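PDB 4YIV: apical membrane antigen AMA1 from Toxoplasma gondii ME49, which helps the parasite invade host cells as part of the moving junction, a ring formed between parasite and host membranes. Local coordinates for residues N299-Y303 with A328-A334. Numbering follows the deposited sequence.
Sequences NYGFY and AAVSYTA
Ala328 O meets the edge of the Tyr303 ring, lying in the ring plane 3.8 Å from Tyr303 CD1. The Tyr303 ring is swung there because CG stands anti to the backbone N (chi1 174°). Ala329 CA makes a CA-H...O contact with Tyr303 O, and its methyl lies close to the same oxygen. Val330 and Tyr303 form a hydrogen-bonded antiparallel pair. Val330 O accepts from Tyr303 N at 2.9 Å; the return bond, Val330 N to Tyr303 O, is longer at 3.2 Å. Ser331 faces Phe302 in a non-hydrogen-bonded pair, and Ser331 OG sits 3.5 Å from Phe302 CB. That hydroxyl is bonded to Tyr236 O, while the Phe302 ring leads away from 328-334. Strands 300-305 and 329-333 are neighbouring inner strands of a five-stranded antiparallel sheet in the ectodomain, consistent with the PAN-type fold of AMA1. Tyr332 pairs with Gly301 through two bonds. The bond from Tyr332 N to Gly301 O is short, 2.7 Å, and nearly straight at 167°. The Tyr332 ring turns its edge to Tyr303 CB and meets the ring of Trp267 in helix 263-272, planes at about 60°. Thr333 and Tyr300 lie on the other face, where Thr333 CG2 approaches Tyr300 CD1 at 3.9 Å. Thr333 OG1 accepts hydrogen bonds from Ala335 N and Gly336 N, just past the strand. Ala334 N donates to Asn299 O at 2.8 Å, in the carbonyl plane.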
loop_
_atom_site.group_PDB
_atom_site.type_symbol
_atom_site.label_atom_id
_atom_site.label_comp_id
_atom_site.label_asym_id
_atom_site.label_seq_id
_atom_site.Cartn_x
_atom_site.Cartn_y
_atom_site.Cartn_z
ATOM N N ASN A 299 -2.763 -6.711 -8.471
ATOM C CA ASN A 299 -2.220 -5.538 -7.790
ATOM C C ASN A 299 -1.729 -4.414 -8.699
ATOM O O ASN A 299 -1.352 -3.341 -8.203
ATOM C CB ASN A 299 -1.020 -5.938 -6.940
ATOM C CG ASN A 299 -1.338 -7.002 -5.932
ATOM O OD1 ASN A 299 -2.466 -7.110 -5.459
ATOM N ND2 ASN A 299 -0.330 -7.763 -5.560
ATOM N N TYR A 300 -1.751 -4.657 -10.007
ATOM C CA TYR A 300 -0.996 -3.861 -10.969
ATOM C C TYR A 300 -1.905 -3.327 -12.026
ATOM O O TYR A 300 -2.836 -4.008 -12.483
ATOM C CB TYR A 300 0.117 -4.718 -11.611
ATOM C CG TYR A 300 0.920 -5.446 -10.610
ATOM C CD1 TYR A 300 1.906 -4.780 -9.888
ATOM C CD2 TYR A 300 0.693 -6.777 -10.332
ATOM C CE1 TYR A 300 2.623 -5.395 -8.953
ATOM C CE2 TYR A 300 1.430 -7.421 -9.373
ATOM C CZ TYR A 300 2.401 -6.719 -8.695
ATOM O OH TYR A 300 3.150 -7.313 -7.730
ATOM N N GLY A 301 -1.676 -2.088 -12.432
ATOM C CA GLY A 301 -2.490 -1.569 -13.497
ATOM C C GLY A 301 -1.949 -0.325 -14.140
ATOM O O GLY A 301 -0.959 0.261 -13.658
ATOM N N PHE A 302 -2.573 0.056 -15.245
ATOM C CA PHE A 302 -2.314 1.381 -15.809
ATOM C C PHE A 302 -3.481 2.014 -16.496
ATOM O O PHE A 302 -4.364 1.368 -17.064
ATOM C CB PHE A 302 -1.119 1.355 -16.786
ATOM C CG PHE A 302 -1.231 0.350 -17.918
ATOM C CD1 PHE A 302 -1.896 0.665 -19.107
ATOM C CD2 PHE A 302 -0.642 -0.910 -17.796
ATOM C CE1 PHE A 302 -1.952 -0.272 -20.162
ATOM C CE2 PHE A 302 -0.682 -1.834 -18.843
ATOM C CZ PHE A 302 -1.338 -1.508 -20.021
ATOM N N TYR A 303 -3.465 3.333 -16.389
ATOM C CA TYR A 303 -4.322 4.181 -17.152
ATOM C C TYR A 303 -3.722 4.370 -18.540
ATOM O O TYR A 303 -2.503 4.488 -18.682
ATOM C CB TYR A 303 -4.467 5.502 -16.445
ATOM C CG TYR A 303 -5.232 6.483 -17.246
ATOM C CD1 TYR A 303 -4.582 7.297 -18.160
ATOM C CD2 TYR A 303 -6.603 6.604 -17.103
ATOM C CE1 TYR A 303 -5.266 8.197 -18.908
ATOM C CE2 TYR A 303 -7.304 7.508 -17.866
ATOM C CZ TYR A 303 -6.614 8.309 -18.759
ATOM O OH TYR A 303 -7.259 9.234 -19.538
ATOM N N ALA A 328 1.087 8.959 -22.566
ATOM C CA ALA A 328 -0.235 9.242 -22.033
ATOM C C ALA A 328 -0.614 8.285 -20.877
ATOM O O ALA A 328 -1.631 8.480 -20.225
ATOM C CB ALA A 328 -1.264 9.147 -23.127
ATOM N N ALA A 329 0.224 7.284 -20.623
ATOM C CA ALA A 329 -0.081 6.247 -19.634
ATOM C C ALA A 329 0.499 6.583 -18.262
ATOM O O ALA A 329 1.476 7.314 -18.164
ATOM C CB ALA A 329 0.457 4.888 -20.116
ATOM N N VAL A 330 -0.102 6.023 -17.211
ATOM C CA VAL A 330 0.500 6.002 -15.875
ATOM C C VAL A 330 0.241 4.612 -15.285
ATOM O O VAL A 330 -0.915 4.151 -15.301
ATOM C CB VAL A 330 -0.092 7.088 -14.923
ATOM C CG1 VAL A 330 0.618 7.044 -13.562
ATOM C CG2 VAL A 330 0.021 8.490 -15.528
ATOM N N SER A 331 1.305 3.978 -14.794
ATOM C CA SER A 331 1.229 2.681 -14.116
ATOM C C SER A 331 1.193 2.817 -12.605
ATOM O O SER A 331 2.020 3.520 -12.002
ATOM C CB SER A 331 2.401 1.812 -14.556
ATOM O OG SER A 331 2.256 1.426 -15.926
ATOM N N TYR A 332 0.210 2.128 -12.016
ATOM C CA TYR A 332 -0.140 2.172 -10.596
ATOM C C TYR A 332 -0.041 0.800 -9.976
ATOM O O TYR A 332 -0.138 -0.209 -10.676
ATOM C CB TYR A 332 -1.574 2.666 -10.399
ATOM C CG TYR A 332 -1.837 4.063 -10.937
ATOM C CD1 TYR A 332 -1.243 5.189 -10.352
ATOM C CD2 TYR A 332 -2.661 4.250 -12.026
ATOM C CE1 TYR A 332 -1.491 6.465 -10.847
ATOM C CE2 TYR A 332 -2.919 5.524 -12.522
ATOM C CZ TYR A 332 -2.327 6.623 -11.927
ATOM O OH TYR A 332 -2.590 7.874 -12.433
ATOM N N THR A 333 0.138 0.753 -8.665
ATOM C CA THR A 333 -0.065 -0.485 -7.943
ATOM C C THR A 333 -0.928 -0.234 -6.743
ATOM O O THR A 333 -1.146 0.919 -6.310
ATOM C CB THR A 333 1.261 -1.139 -7.464
ATOM O OG1 THR A 333 1.747 -0.463 -6.305
ATOM C CG2 THR A 333 2.290 -1.104 -8.544
ATOM N N ALA A 334 -1.457 -1.333 -6.204
ATOM C CA ALA A 334 -2.236 -1.283 -4.997
ATOM C C ALA A 334 -1.493 -0.647 -3.829
ATOM O O ALA A 334 -2.111 -0.078 -2.902
ATOM C CB ALA A 334 -2.702 -2.737 -4.638
#